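Alanine dehydrogenase (Archaeoglobus fulgidus, PDB 1OMO) catalyses the NAD(+)-dependent oxidative deamination of L-alanine to pyruvate and the reverse reductive amination, working as a homodimer. Local coordinates at the interface of chains A and B. Coordinates in Å, arbitrary orientation; residue numbers count along the deposited sequence, not the author numbering. Chains: chain A/B, alanine dehydrogenase.

Contacts 1 and 2 are neighbouring patches of one two-fold symmetric dimer interface, the centres of their C-alpha atoms about 8 Å apart, and each has a twin with the chains exchanged. They share A:Ala62, at the start of strand 61-69, and A:Gly93, in the turn between strands 83-88 and 95-100. Contact 1 joins that turn to aromatic side chains of the partner, whereas contact 2 is the sheet-to-sheet packing beside it. The centre of contact 2 is about 7 Å from A:Lys65, the probable proton donor/acceptor; strand 61-69 carries both interface residues and A:Lys65, so dimer packing may help to position that part of the active site.

Contact 1: the interface of chains A and B. Residues chain A 57, 62, 90-93; chain B 45-46, 70.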
loop_
_atom_site.group_PDB
_atom_site.type_symbol
_atom_site.label_atom_id
_atom_site.label_comp_id
_atom_site.label_asym_id
_atom_site.label_seq_id
_atom_site.Cartn_x
_atom_site.Cartn_y
_atom_site.Cartn_z
ATOM N N HIS A 57 3.118 -11.401 0.398
ATOM C CA HIS A 57 4.106 -12.192 -0.294
ATOM C C HIS A 57 3.957 -13.670 0.092
ATOM O O HIS A 57 3.956 -14.006 1.303
ATOM C CB HIS A 57 5.496 -11.703 0.110
ATOM C CG HIS A 57 6.621 -12.546 -0.408
ATOM N ND1 HIS A 57 7.830 -12.647 0.245
ATOM C CD2 HIS A 57 6.731 -13.312 -1.517
ATOM C CE1 HIS A 57 8.633 -13.444 -0.436
ATOM N NE2 HIS A 57 7.989 -13.863 -1.509
ATOM N N ALA A 62 4.616 -11.489 -5.113
ATOM C CA ALA A 62 4.397 -10.414 -4.172
ATOM C C ALA A 62 3.414 -9.535 -4.907
ATOM O O ALA A 62 3.338 -9.590 -6.132
ATOM C CB ALA A 62 5.691 -9.669 -3.878
ATOM N N PRO A 90 9.204 -11.347 -6.725
ATOM C CA PRO A 90 10.000 -11.086 -5.526
ATOM C C PRO A 90 11.526 -11.036 -5.801
ATOM O O PRO A 90 12.288 -10.496 -4.992
ATOM C CB PRO A 90 9.621 -12.241 -4.596
ATOM C CG PRO A 90 8.252 -12.660 -5.067
ATOM C CD PRO A 90 8.431 -12.591 -6.578
ATOM N N GLU A 91 11.983 -11.584 -6.921
ATOM C CA GLU A 91 13.420 -11.570 -7.202
ATOM C C GLU A 91 13.901 -10.284 -7.853
ATOM O O GLU A 91 15.061 -9.894 -7.665
ATOM C CB GLU A 91 13.822 -12.746 -8.098
ATOM C CG GLU A 91 13.982 -14.077 -7.364
ATOM C CD GLU A 91 12.664 -14.618 -6.829
ATOM O OE1 GLU A 91 11.724 -14.836 -7.638
ATOM O OE2 GLU A 91 12.562 -14.827 -5.594
ATOM N N THR A 92 13.021 -9.614 -8.599
ATOM C CA THR A 92 13.386 -8.375 -9.294
ATOM C C THR A 92 12.516 -7.162 -8.934
ATOM O O THR A 92 12.843 -6.032 -9.302
ATOM C CB THR A 92 13.266 -8.572 -10.796
ATOM O OG1 THR A 92 11.899 -8.862 -11.116
ATOM C CG2 THR A 92 14.141 -9.735 -11.256
ATOM N N GLY A 93 11.396 -7.409 -8.241
ATOM C CA GLY A 93 10.473 -6.349 -7.856
ATOM C C GLY A 93 9.642 -5.875 -9.035
ATOM O O GLY A 93 8.768 -5.024 -8.907
ATOM N N GLU B 45 9.814 -7.327 2.738
ATOM C CA GLU B 45 11.235 -7.635 2.566
ATOM C C GLU B 45 11.502 -8.955 1.830
ATOM O O GLU B 45 10.923 -9.991 2.148
ATOM C CB GLU B 45 11.928 -7.683 3.936
ATOM C CG GLU B 45 11.854 -6.406 4.738
ATOM C CD GLU B 45 12.421 -5.227 3.985
ATOM O OE1 GLU B 45 13.436 -5.399 3.289
ATOM O OE2 GLU B 45 11.860 -4.119 4.089
ATOM N N PHE B 46 12.384 -8.927 0.847
ATOM C CA PHE B 46 12.706 -10.142 0.144
ATOM C C PHE B 46 14.171 -10.414 0.317
ATOM O O PHE B 46 14.938 -9.563 0.776
ATOM C CB PHE B 46 12.417 -10.000 -1.323
ATOM C CG PHE B 46 11.085 -9.440 -1.604
ATOM C CD1 PHE B 46 10.963 -8.151 -2.091
ATOM C CD2 PHE B 46 9.945 -10.208 -1.410
ATOM C CE1 PHE B 46 9.716 -7.627 -2.391
ATOM C CE2 PHE B 46 8.694 -9.702 -1.703
ATOM C CZ PHE B 46 8.572 -8.402 -2.199
ATOM N N HIS B 70 15.847 -3.608 -5.752
ATOM C CA HIS B 70 16.598 -4.860 -5.820
ATOM C C HIS B 70 18.002 -4.652 -6.394
ATOM O O HIS B 70 18.250 -4.898 -7.572
ATOM C CB HIS B 70 15.819 -5.879 -6.646
ATOM C CG HIS B 70 14.574 -6.350 -5.965
ATOM N ND1 HIS B 70 14.337 -7.678 -5.684
ATOM C CD2 HIS B 70 13.538 -5.659 -5.427
ATOM C CE1 HIS B 70 13.212 -7.782 -4.999
ATOM N NE2 HIS B 70 12.709 -6.572 -4.830
#
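B:Phe46 and A:His57 meet edge to face: the ring planes are turned 77° to each other and the rim of the phenyl group points at the flat side of the imidazole. The leading atom is B:Phe46 CE2, which lies 3.6 Å from A:His57 ND1, above the imidazole plane and displaced toward its rim. CG of A:His57 is anti to its own backbone N (chi1 173°), a torsion that carries the imidazole out to the phenyl edge. The tip of the phenylalanine reaches past the histidine to the methyl of A:Ala62, with B:Phe46 CZ 3.6 Å from A:Ala62 CB. A:Pro90 CA sits over the centre of one phenyl face, 4.2 Å above its plane, and A:Pro90 CB comes to 3.8 Å from B:Phe46 CD2, so chain A meets the phenyl group on one face, along an edge and at its tip.

B:His70 uses its ring differently. One imidazole face lies flat against the backbone of the turn, with A:Thr92 C 3.8 Å from the ring centroid and the amide nitrogen of A:Gly93 also above that face. B:His70 ND1 donates a weak, bent hydrogen bond to the carbonyl A:Glu91 O, 3.1 Å away with 137° at the hydrogen. An alanine here would probably leave the A:Thr92-A:Gly93 peptide without its flat packing partner and the A:Glu91 carbonyl without this donor, opening a gap beside the turn. Recognition therefore combines side-chain packing around the phenylalanine with backbone contacts at the histidine. The site fastens the turn following strand 83-88 of one subunit to the other, helping to hold the homodimer together.

Contact 2: the interface of chains A and B. Residues chain A 55, 62-64, 86, 88, 93; chain B 44, 51, 66, 84.
Strand 61-69 of chain B, in the beta-sandwich that forms the dimer, sends the indole of B:Trp66 into the facing sheet of chain A, against A:Leu64, A:Ile86 and A:Asn88. CG of the tryptophan is anti to its backbone N (chi1 -180°), which extends the indole across the interface. One indole face receives A:Leu64 CB, 3.6 Å from the centroid of the six-membered ring; the leucine methyl CD1 continues this packing over B:Trp66 CE3. From its own chain, B:Leu51 CD2 presses on the opposite face, toward the rim, so the indole is clamped between leucines of the two subunits. A:Ile86 passes alongside in the opposite direction, its CG2 3.6 Å from B:Trp66 CD1, while A:Pro55 CB reaches B:Trp66 CH2 at the far end of the ring system.

The indole N-H makes a direct polar link: B:Trp66 NE1 donates to A:Asn88 OD1 over 2.7 Å. That oxygen lies in the indole plane, but the amide is turned 79° to the ring and receives the donor from above its own carbonyl plane. The bond from A:Asn88 ND2 to the backbone carbonyl A:Gly93 O, 3.0 Å and almost straight, helps to fix the amide's rotation, with its oxygen turned to the indole. A second, water-mediated link joins the chains: A:Asn88 ND2 meets a water at 3.1 Å, and this water is 3.0 Å from the backbone carbonyl oxygen B:Trp66 O.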
loop_
_atom_site.group_PDB
_atom_site.type_symbol
_atom_site.label_atom_id
_atom_site.label_comp_id
_atom_site.label_asym_id
_atom_site.label_seq_id
_atom_site.Cartn_x
_atom_site.Cartn_y
_atom_site.Cartn_z
ATOM N N PRO A 55 -0.888 -5.417 0.979
ATOM C CA PRO A 55 0.263 -6.111 0.367
ATOM C C PRO A 55 0.524 -7.477 0.967
ATOM O O PRO A 55 0.220 -7.704 2.120
ATOM C CB PRO A 55 1.425 -5.155 0.636
ATOM C CG PRO A 55 1.079 -4.643 1.995
ATOM C CD PRO A 55 -0.427 -4.408 1.955
ATOM N N ALA A 62 4.616 -11.489 -5.113
ATOM C CA ALA A 62 4.397 -10.414 -4.172
ATOM C C ALA A 62 3.414 -9.535 -4.907
ATOM O O ALA A 62 3.338 -9.590 -6.132
ATOM C CB ALA A 62 5.691 -9.669 -3.878
ATOM N N GLY A 63 2.618 -8.777 -4.168
ATOM C CA GLY A 63 1.652 -7.889 -4.814
ATOM C C GLY A 63 0.983 -6.958 -3.841
ATOM O O GLY A 63 1.086 -7.128 -2.623
ATOM N N LEU A 64 0.298 -5.954 -4.364
ATOM C CA LEU A 64 -0.419 -5.027 -3.502
ATOM C C LEU A 64 -1.807 -4.762 -4.055
ATOM O O LEU A 64 -1.931 -4.392 -5.212
ATOM C CB LEU A 64 0.331 -3.690 -3.366
ATOM C CG LEU A 64 -0.498 -2.735 -2.465
ATOM C CD1 LEU A 64 0.401 -1.982 -1.539
ATOM C CD2 LEU A 64 -1.320 -1.760 -3.308
ATOM N N ILE A 86 -1.495 -5.086 -8.185
ATOM C CA ILE A 86 -0.236 -4.982 -8.896
ATOM C C ILE A 86 0.503 -6.253 -8.422
ATOM O O ILE A 86 0.720 -6.447 -7.218
ATOM C CB ILE A 86 0.596 -3.725 -8.516
ATOM C CG1 ILE A 86 -0.162 -2.427 -8.864
ATOM C CG2 ILE A 86 1.924 -3.783 -9.290
ATOM C CD1 ILE A 86 0.427 -1.129 -8.287
ATOM N N ASN A 88 3.880 -8.504 -8.472
ATOM C CA ASN A 88 5.316 -8.321 -8.728
ATOM C C ASN A 88 6.141 -9.586 -8.567
ATOM O O ASN A 88 5.681 -10.590 -8.029
ATOM C CB ASN A 88 5.913 -7.273 -7.789
ATOM C CG ASN A 88 5.151 -5.943 -7.809
ATOM O OD1 ASN A 88 3.960 -5.880 -7.464
ATOM N ND2 ASN A 88 5.840 -4.874 -8.205
ATOM N N GLY A 93 11.396 -7.409 -8.241
ATOM C CA GLY A 93 10.473 -6.349 -7.856
ATOM C C GLY A 93 9.642 -5.875 -9.035
ATOM O O GLY A 93 8.768 -5.024 -8.907
ATOM N N LEU B 44 7.777 -4.880 2.402
ATOM C CA LEU B 44 7.690 -6.292 2.116
ATOM C C LEU B 44 9.166 -6.580 1.849
ATOM O O LEU B 44 9.721 -6.101 0.860
ATOM C CB LEU B 44 6.855 -6.501 0.859
ATOM C CG LEU B 44 5.735 -7.538 0.815
ATOM C CD1 LEU B 44 4.788 -7.352 1.985
ATOM C CD2 LEU B 44 5.010 -7.382 -0.501
ATOM N N LEU B 51 9.822 -4.076 -1.403
ATOM C CA LEU B 51 8.782 -3.339 -2.114
ATOM C C LEU B 51 8.105 -2.550 -1.008
ATOM O O LEU B 51 7.913 -3.054 0.104
ATOM C CB LEU B 51 7.782 -4.280 -2.810
ATOM C CG LEU B 51 7.909 -4.531 -4.330
ATOM C CD1 LEU B 51 7.271 -5.854 -4.659
ATOM C CD2 LEU B 51 7.224 -3.430 -5.140
ATOM N N TRP B 66 3.699 2.136 -5.364
ATOM C CA TRP B 66 4.184 0.803 -5.005
ATOM C C TRP B 66 5.556 0.746 -5.682
ATOM O O TRP B 66 5.648 0.706 -6.923
ATOM C CB TRP B 66 3.218 -0.219 -5.598
ATOM C CG TRP B 66 3.525 -1.659 -5.342
ATOM C CD1 TRP B 66 3.512 -2.678 -6.268
ATOM C CD2 TRP B 66 3.710 -2.287 -4.060
ATOM N NE1 TRP B 66 3.654 -3.893 -5.631
ATOM C CE2 TRP B 66 3.772 -3.684 -4.280
ATOM C CE3 TRP B 66 3.810 -1.804 -2.751
ATOM C CZ2 TRP B 66 3.941 -4.612 -3.233
ATOM C CZ3 TRP B 66 3.983 -2.718 -1.703
ATOM C CH2 TRP B 66 4.040 -4.119 -1.952
ATOM N N LEU B 84 5.276 2.197 -9.648
ATOM C CA LEU B 84 3.978 2.521 -10.221
ATOM C C LEU B 84 3.164 3.281 -9.194
ATOM O O LEU B 84 3.209 2.986 -7.996
ATOM C CB LEU B 84 3.189 1.277 -10.613
ATOM C CG LEU B 84 3.778 0.460 -11.757
ATOM C CD1 LEU B 84 2.856 -0.753 -12.063
ATOM C CD2 LEU B 84 3.948 1.403 -12.964
HETATM O O HOH W 1 5.737 -1.785 -8.641
#